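Local coordinates for A rubisco-like protein (Burkholderia fungorum, PDB 3NWR) that belongs to the rubisco-like proteins, relatives of the rubisco large chain, and is probably a lyase, at residues E210-V215 / V232-T237; H282-G287 / H315-G320. One frame throughout, in Å; residues are numbered along the deposited sequence.

Overall arrangement
Both contacts are buried and belong to the rubisco-family barrel domain, with centres about 18 Å apart. Contact 1 sets a helix of the outer layer against strand 233-235; contact 2 pairs strands 280-284 and 315-319, and its centre is about 3 Å from that of the chain, against about 20 Å for the centre of contact 1. Their strands belong to one parallel sheet, and A233 CB meets H282 CB at 4.3 Å. The chemistry changes with place: contact 1 buries 266 Å² largely through valines around a phenylalanine ring, whereas contact 2 buries 507 Å² and relies on histidine hydrogen bonds, an arginine and bridging waters. Along the chain, contact 1 closes before contact 2 opens.

Contact 1 of 2, residues E210-V215 / V232-T237; sequences ERVRAV and VAFNIT
R211 turns an edge of its guanidinium to N235, whose O lies near the guanidinium plane, 3.6 Å from R211 NH2; the chain bends at chi3 (81°), which sets NE. Its main partner is D196, whose OD2 takes a salt bridge from NH2 and also accepts from N235 N, while NH1 bonds to the carbonyls of A201 and A206. The next residue, V212, lays CG2 over F234, 4.0 Å from the ring centroid and 19° off the normal, a CH-pi contact. V232 CG1 covers the opposite face, 3.5 Å above the plane and over its centre, which leaves the ring sandwiched between two valines. V215 meets F234 tip to tip: its CB lies in the ring plane at the edge, and its CG1 is 3.6 Å from F234 CZ and 4.3 Å from V232 CG1. Where the chain leaves the strand, N235 OD1 is gripped twice, by T237 N at 3.2 Å (an Asx turn) and by T237 OG1 at 2.6 Å; OG1 is also bonded to S261 N. Helix and strand axes approach to 10.0 Å and run nearly antiparallel at 161°, as expected where an outer helix of a TIM barrel precedes and packs on its strand.

Contact 2 of 2, residues H282-G287 / H315-G320; sequences HAHRNG and HMHVHG
H282 and H315 are joined through their ND1 atoms, 2.9 Å apart in a nearly straight bond (170°), each ring meeting the other rim to rim. CG of H282 is anti to its backbone N (chi1 -179°). At the far end of the same ring, H282 NE2 is hydrogen-bonded to H317 NE2 at 2.9 Å. H282 is therefore the middle of a chain of three imidazoles, either partner being able to donate in each link. The backbone adds A283 N to H315 O at 3.3 Å. A water bridges A283 O, to which it donates, and H317 N, from which it accepts; another bridges R285 NH2 and V318 O.

Among the ring contacts, H284 turns its edge to the face of H317, centroids 5.0 Å apart. H284 ND1 accepts from both N and ND2 of N286, which restrains the ring's rotation, although both donors come from about 30° out of its plane. R285, extended from CG to NE, carries NH2 over the centre of the H319 ring, 3.2 Å above its plane, while Q327 bonds H319 ND1. An apolar contact sets A283 CB against M316 SD, 3.8 Å.

H284 NE2 also makes a weak hydrogen bond to the carboxylated lysine at position 195. Strands 280-284 and 315-319 are the parallel strands of a beta-alpha-beta unit, with helix 301-309 covering R285 and M316, and strands 257-261 and 352-355 flanking them in the sheet.

Contact 1 of 2, residues E210-V215 / V232-T237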
ATOM      1  N   GLU A 210      16.540   2.488  23.273  1.00 18.94           N
ATOM      2  CA  GLU A 210      17.693   1.786  23.832  1.00 18.74           C
ATOM      3  C   GLU A 210      18.634   1.286  22.741  1.00 18.61           C
ATOM      4  O   GLU A 210      19.849   1.357  22.881  1.00 18.32           O
ATOM      5  CB  GLU A 210      17.249   0.583  24.664  1.00 24.50           C
ATOM      6  CG  GLU A 210      16.373   0.905  25.855  1.00 29.91           C
ATOM      7  CD  GLU A 210      15.943  -0.352  26.589  1.00 35.17           C
ATOM      8  OE1 GLU A 210      16.698  -1.352  26.554  1.00 38.70           O
ATOM      9  OE2 GLU A 210      14.853  -0.343  27.198  1.00 40.47           O
ATOM     10  N   ARG A 211      18.061   0.764  21.662  1.00 17.36           N
ATOM     11  CA  ARG A 211      18.867   0.206  20.590  1.00 16.80           C
ATOM     12  C   ARG A 211      19.712   1.284  19.910  1.00 15.83           C
ATOM     13  O   ARG A 211      20.899   1.076  19.657  1.00 15.34           O
ATOM     14  CB  ARG A 211      17.972  -0.516  19.576  1.00 15.59           C
ATOM     15  CG  ARG A 211      18.737  -1.368  18.577  1.00 18.16           C
ATOM     16  CD  ARG A 211      17.810  -2.246  17.749  1.00 18.15           C
ATOM     17  NE  ARG A 211      17.179  -1.531  16.641  1.00 16.97           N
ATOM     18  CZ  ARG A 211      15.912  -1.125  16.625  1.00 15.55           C
ATOM     19  NH1 ARG A 211      15.123  -1.323  17.680  1.00 14.03           N
ATOM     20  NH2 ARG A 211      15.435  -0.496  15.555  1.00 16.97           N
ATOM     21  N   VAL A 212      19.105   2.433  19.621  1.00 16.20           N
ATOM     22  CA  VAL A 212      19.836   3.524  18.981  1.00 14.70           C
ATOM     23  C   VAL A 212      20.982   4.002  19.864  1.00 17.15           C
ATOM     24  O   VAL A 212      22.104   4.167  19.394  1.00 16.92           O
ATOM     25  CB  VAL A 212      18.919   4.715  18.628  1.00 16.01           C
ATOM     26  CG1 VAL A 212      19.746   5.918  18.185  1.00 16.71           C
ATOM     27  CG2 VAL A 212      17.923   4.319  17.533  1.00 16.32           C
ATOM     28  N   ARG A 213      20.691   4.226  21.144  1.00 19.35           N
ATOM     29  CA  ARG A 213      21.733   4.674  22.066  1.00 19.07           C
ATOM     30  C   ARG A 213      22.891   3.677  22.192  1.00 18.55           C
ATOM     31  O   ARG A 213      24.062   4.064  22.117  1.00 19.67           O
ATOM     32  CB  ARG A 213      21.136   4.992  23.439  1.00 18.94           C
ATOM     33  CG  ARG A 213      20.150   6.137  23.433  1.00 21.43           C
ATOM     34  CD  ARG A 213      19.657   6.410  24.848  1.00 23.53           C
ATOM     35  NE  ARG A 213      18.952   7.683  24.932  1.00 31.53           N
ATOM     36  CZ  ARG A 213      17.630   7.802  24.948  1.00 30.40           C
ATOM     37  NH1 ARG A 213      16.871   6.722  24.892  1.00 30.19           N
ATOM     38  NH2 ARG A 213      17.068   9.001  25.026  1.00 38.86           N
ATOM     39  N   ALA A 214      22.581   2.396  22.366  1.00 19.63           N
ATOM     40  CA  ALA A 214      23.635   1.394  22.531  1.00 18.46           C
ATOM     41  C   ALA A 214      24.447   1.218  21.258  1.00 19.61           C
ATOM     42  O   ALA A 214      25.674   1.194  21.289  1.00 18.98           O
ATOM     43  CB  ALA A 214      23.056   0.061  22.968  1.00 20.69           C
ATOM     44  N   VAL A 215      23.755   1.093  20.132  1.00 17.81           N
ATOM     45  CA  VAL A 215      24.439   0.909  18.859  1.00 16.06           C
ATOM     46  C   VAL A 215      25.318   2.100  18.480  1.00 17.81           C
ATOM     47  O   VAL A 215      26.460   1.925  18.048  1.00 18.40           O
ATOM     48  CB  VAL A 215      23.437   0.596  17.720  1.00 14.24           C
ATOM     49  CG1 VAL A 215      24.117   0.666  16.363  1.00 17.14           C
ATOM     50  CG2 VAL A 215      22.804  -0.773  17.934  1.00 16.46           C
ATOM     51  N   VAL A 232      24.448   3.448   9.871  1.00 13.07           N
ATOM     52  CA  VAL A 232      23.476   2.496  10.378  1.00 11.94           C
ATOM     53  C   VAL A 232      22.077   2.992  10.047  1.00 12.29           C
ATOM     54  O   VAL A 232      21.678   4.099  10.442  1.00 15.96           O
ATOM     55  CB  VAL A 232      23.602   2.283  11.905  1.00 13.29           C
ATOM     56  CG1 VAL A 232      22.509   1.316  12.403  1.00 14.24           C
ATOM     57  CG2 VAL A 232      24.990   1.744  12.255  1.00 15.04           C
ATOM     58  N   ALA A 233      21.349   2.181   9.289  1.00 11.83           N
ATOM     59  CA  ALA A 233      19.967   2.498   8.972  1.00 12.84           C
ATOM     60  C   ALA A 233      19.093   1.906  10.063  1.00 13.91           C
ATOM     61  O   ALA A 233      18.772   0.717  10.045  1.00 13.31           O
ATOM     62  CB  ALA A 233      19.584   1.941   7.598  1.00 12.59           C
ATOM     63  N   PHE A 234      18.746   2.735  11.044  1.00 13.44           N
ATOM     64  CA  PHE A 234      17.833   2.319  12.103  1.00 11.04           C
ATOM     65  C   PHE A 234      16.417   2.305  11.570  1.00 10.99           C
ATOM     66  O   PHE A 234      15.947   3.306  11.013  1.00 12.02           O
ATOM     67  CB  PHE A 234      17.906   3.294  13.280  1.00 12.58           C
ATOM     68  CG  PHE A 234      19.213   3.250  14.006  1.00 14.76           C
ATOM     69  CD1 PHE A 234      19.501   2.201  14.864  1.00 13.49           C
ATOM     70  CD2 PHE A 234      20.157   4.247  13.822  1.00 13.04           C
ATOM     71  CE1 PHE A 234      20.717   2.152  15.548  1.00 13.77           C
ATOM     72  CE2 PHE A 234      21.386   4.202  14.497  1.00 13.61           C
ATOM     73  CZ  PHE A 234      21.663   3.152  15.358  1.00 14.11           C
ATOM     74  N   ASN A 235      15.729   1.181  11.756  1.00 13.13           N
ATOM     75  CA  ASN A 235      14.342   1.078  11.331  1.00 12.92           C
ATOM     76  C   ASN A 235      13.411   1.797  12.311  1.00 12.66           C
ATOM     77  O   ASN A 235      13.119   1.289  13.397  1.00 14.12           O
ATOM     78  CB  ASN A 235      13.941  -0.390  11.180  1.00 12.44           C
ATOM     79  CG  ASN A 235      12.539  -0.545  10.622  1.00 13.74           C
ATOM     80  OD1 ASN A 235      11.935   0.426  10.174  1.00 14.01           O
ATOM     81  ND2 ASN A 235      12.022  -1.772  10.632  1.00 13.47           N
ATOM     82  N   ILE A 236      12.958   2.980  11.919  1.00 10.63           N
ATOM     83  CA  ILE A 236      12.124   3.796  12.791  1.00 11.18           C
ATOM     84  C   ILE A 236      10.645   3.701  12.445  1.00 11.68           C
ATOM     85  O   ILE A 236       9.826   4.408  13.036  1.00 12.91           O
ATOM     86  CB  ILE A 236      12.537   5.283  12.773  1.00 13.32           C
ATOM     87  CG1 ILE A 236      12.319   5.873  11.378  1.00 12.89           C
ATOM     88  CG2 ILE A 236      13.995   5.444  13.234  1.00 13.95           C
ATOM     89  CD1 ILE A 236      12.448   7.402  11.319  1.00 13.77           C
ATOM     90  N   THR A 237      10.311   2.823  11.498  1.00 13.31           N
ATOM     91  CA  THR A 237       8.914   2.587  11.104  1.00 13.29           C
ATOM     92  C   THR A 237       7.988   2.589  12.318  1.00 12.63           C
ATOM     93  O   THR A 237       8.187   1.798  13.248  1.00 14.11           O
ATOM     94  CB  THR A 237       8.763   1.231  10.392  1.00 11.58           C
ATOM     95  OG1 THR A 237       9.613   1.190   9.236  1.00 11.16           O
ATOM     96  CG2 THR A 237       7.304   1.002   9.967  1.00 12.81           C
TER

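Contact 2 of 2, residues H282-G287 / H315-G320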
ATOM      1  N   HIS A 282      16.381   5.818   4.070  1.00 11.09           N
ATOM      2  CA  HIS A 282      16.557   4.512   3.426  1.00 11.65           C
ATOM      3  C   HIS A 282      15.186   3.839   3.337  1.00 11.64           C
ATOM      4  O   HIS A 282      14.630   3.405   4.348  1.00 11.59           O
ATOM      5  CB  HIS A 282      17.541   3.654   4.245  1.00 11.97           C
ATOM      6  CG  HIS A 282      17.810   2.298   3.664  1.00 10.79           C
ATOM      7  ND1 HIS A 282      18.783   2.072   2.713  1.00 11.20           N
ATOM      8  CD2 HIS A 282      17.248   1.093   3.922  1.00 11.42           C
ATOM      9  CE1 HIS A 282      18.800   0.787   2.399  1.00 12.76           C
ATOM     10  NE2 HIS A 282      17.872   0.173   3.110  1.00 12.73           N
ATOM     11  N   ALA A 283      14.644   3.749   2.126  1.00 11.31           N
ATOM     12  CA  ALA A 283      13.304   3.202   1.930  1.00 10.80           C
ATOM     13  C   ALA A 283      13.318   1.684   1.794  1.00 11.41           C
ATOM     14  O   ALA A 283      13.959   1.153   0.884  1.00 12.30           O
ATOM     15  CB  ALA A 283      12.663   3.834   0.685  1.00 12.00           C
ATOM     16  N   HIS A 284      12.617   0.984   2.681  1.00  9.93           N
ATOM     17  CA  HIS A 284      12.498  -0.462   2.561  1.00 11.12           C
ATOM     18  C   HIS A 284      11.150  -0.765   1.943  1.00 11.05           C
ATOM     19  O   HIS A 284      10.123  -0.327   2.456  1.00 11.20           O
ATOM     20  CB  HIS A 284      12.636  -1.184   3.910  1.00 11.45           C
ATOM     21  CG  HIS A 284      12.913  -2.644   3.754  1.00 11.41           C
ATOM     22  ND1 HIS A 284      11.923  -3.560   3.475  1.00 11.31           N
ATOM     23  CD2 HIS A 284      14.078  -3.338   3.760  1.00 15.18           C
ATOM     24  CE1 HIS A 284      12.460  -4.762   3.348  1.00 14.50           C
ATOM     25  NE2 HIS A 284      13.766  -4.656   3.522  1.00 16.87           N
ATOM     26  N   ARG A 285      11.150  -1.522   0.851  1.00 11.98           N
ATOM     27  CA  ARG A 285       9.930  -1.681   0.070  1.00 12.06           C
ATOM     28  C   ARG A 285       9.113  -2.929   0.404  1.00 12.23           C
ATOM     29  O   ARG A 285       8.222  -3.301  -0.360  1.00 12.59           O
ATOM     30  CB  ARG A 285      10.249  -1.648  -1.436  1.00 11.72           C
ATOM     31  CG  ARG A 285      10.868  -2.950  -1.952  1.00 13.23           C
ATOM     32  CD  ARG A 285      11.285  -2.881  -3.411  1.00 13.88           C
ATOM     33  NE  ARG A 285      11.364  -4.237  -3.950  1.00 13.74           N
ATOM     34  CZ  ARG A 285      11.757  -4.544  -5.185  1.00 13.30           C
ATOM     35  NH1 ARG A 285      12.155  -3.599  -6.020  1.00 13.19           N
ATOM     36  NH2 ARG A 285      11.726  -5.806  -5.582  1.00 15.93           N
ATOM     37  N   ASN A 286       9.384  -3.571   1.538  1.00 12.38           N
ATOM     38  CA  ASN A 286       8.650  -4.795   1.864  1.00 13.13           C
ATOM     39  C   ASN A 286       7.148  -4.610   1.660  1.00 11.21           C
ATOM     40  O   ASN A 286       6.574  -3.604   2.083  1.00 12.05           O
ATOM     41  CB  ASN A 286       8.983  -5.329   3.277  1.00 12.97           C
ATOM     42  CG  ASN A 286       8.447  -4.450   4.390  1.00 11.69           C
ATOM     43  OD1 ASN A 286       7.344  -4.663   4.875  1.00 13.04           O
ATOM     44  ND2 ASN A 286       9.244  -3.465   4.815  1.00 12.28           N
ATOM     45  N   GLY A 287       6.534  -5.577   0.976  1.00 11.78           N
ATOM     46  CA  GLY A 287       5.130  -5.507   0.627  1.00 12.55           C
ATOM     47  C   GLY A 287       4.962  -5.230  -0.860  1.00 12.64           C
ATOM     48  O   GLY A 287       3.883  -5.449  -1.414  1.00 13.01           O
ATOM     49  N   HIS A 315      17.371   6.259  -0.872  1.00 11.65           N
ATOM     50  CA  HIS A 315      17.729   4.928  -1.353  1.00 12.16           C
ATOM     51  C   HIS A 315      16.468   4.156  -1.691  1.00 12.84           C
ATOM     52  O   HIS A 315      15.450   4.295  -1.010  1.00 13.45           O
ATOM     53  CB  HIS A 315      18.420   4.105  -0.271  1.00 11.30           C
ATOM     54  CG  HIS A 315      19.633   4.736   0.339  1.00 11.55           C
ATOM     55  ND1 HIS A 315      20.236   4.211   1.461  1.00 12.52           N
ATOM     56  CD2 HIS A 315      20.368   5.819  -0.014  1.00 12.67           C
ATOM     57  CE1 HIS A 315      21.291   4.947   1.775  1.00 11.85           C
ATOM     58  NE2 HIS A 315      21.394   5.926   0.893  1.00 12.60           N
ATOM     59  N   MET A 316      16.546   3.299  -2.711  1.00 12.85           N
ATOM     60  CA  MET A 316      15.469   2.358  -3.010  1.00 12.48           C
ATOM     61  C   MET A 316      16.025   0.959  -3.225  1.00 12.94           C
ATOM     62  O   MET A 316      17.091   0.797  -3.825  1.00 13.69           O
ATOM     63  CB  MET A 316      14.699   2.772  -4.273  1.00 13.69           C
ATOM     64  CG  MET A 316      13.772   3.977  -4.088  1.00 12.71           C
ATOM     65  SD  MET A 316      12.260   3.637  -3.132  1.00 12.70           S
ATOM     66  CE  MET A 316      11.254   2.737  -4.327  1.00 13.78           C
ATOM     67  N   HIS A 317      15.290  -0.044  -2.753  1.00 12.05           N
ATOM     68  CA  HIS A 317      15.671  -1.437  -2.936  1.00 12.27           C
ATOM     69  C   HIS A 317      15.243  -1.981  -4.287  1.00 11.88           C
ATOM     70  O   HIS A 317      14.119  -1.711  -4.754  1.00 12.47           O
ATOM     71  CB  HIS A 317      15.060  -2.291  -1.833  1.00 11.35           C
ATOM     72  CG  HIS A 317      15.852  -2.274  -0.574  1.00 13.01           C
ATOM     73  ND1 HIS A 317      16.662  -3.323  -0.200  1.00 16.04           N
ATOM     74  CD2 HIS A 317      15.989  -1.327   0.385  1.00 13.41           C
ATOM     75  CE1 HIS A 317      17.259  -3.026   0.942  1.00 18.13           C
ATOM     76  NE2 HIS A 317      16.868  -1.820   1.317  1.00 13.10           N
ATOM     77  N   VAL A 318      16.126  -2.781  -4.886  1.00 11.07           N
ATOM     78  CA  VAL A 318      15.871  -3.389  -6.188  1.00 13.62           C
ATOM     79  C   VAL A 318      16.002  -4.910  -6.176  1.00 12.30           C
ATOM     80  O   VAL A 318      15.895  -5.552  -7.224  1.00 14.42           O
ATOM     81  CB  VAL A 318      16.807  -2.814  -7.273  1.00 12.19           C
ATOM     82  CG1 VAL A 318      16.614  -1.312  -7.391  1.00 13.51           C
ATOM     83  CG2 VAL A 318      18.273  -3.144  -6.987  1.00 13.70           C
ATOM     84  N   HIS A 319      16.182  -5.476  -4.989  1.00 12.18           N
ATOM     85  CA  HIS A 319      16.481  -6.893  -4.814  1.00 12.60           C
ATOM     86  C   HIS A 319      17.794  -7.216  -5.522  1.00 14.00           C
ATOM     87  O   HIS A 319      18.677  -6.366  -5.512  1.00 14.05           O
ATOM     88  CB  HIS A 319      15.267  -7.769  -5.130  1.00 15.86           C
ATOM     89  CG  HIS A 319      14.187  -7.631  -4.097  1.00 17.03           C
ATOM     90  ND1 HIS A 319      13.034  -8.387  -4.101  1.00 17.75           N
ATOM     91  CD2 HIS A 319      14.102  -6.823  -3.011  1.00 17.30           C
ATOM     92  CE1 HIS A 319      12.283  -8.049  -3.068  1.00 18.62           C
ATOM     93  NE2 HIS A 319      12.909  -7.101  -2.387  1.00 17.83           N
ATOM     94  N   GLY A 320      17.979  -8.404  -6.090  1.00 14.20           N
ATOM     95  CA  GLY A 320      19.330  -8.732  -6.525  1.00 15.55           C
ATOM     96  C   GLY A 320      19.458  -9.721  -7.656  1.00 15.79           C
ATOM     97  O   GLY A 320      18.598 -10.580  -7.836  1.00 16.44           O
TER
HETATM   98  O   HOH W   1      12.728   0.723  -1.561  1.00 12.06           O
HETATM   99  O   HOH W   2      13.254  -6.392  -8.024  1.00 16.38           O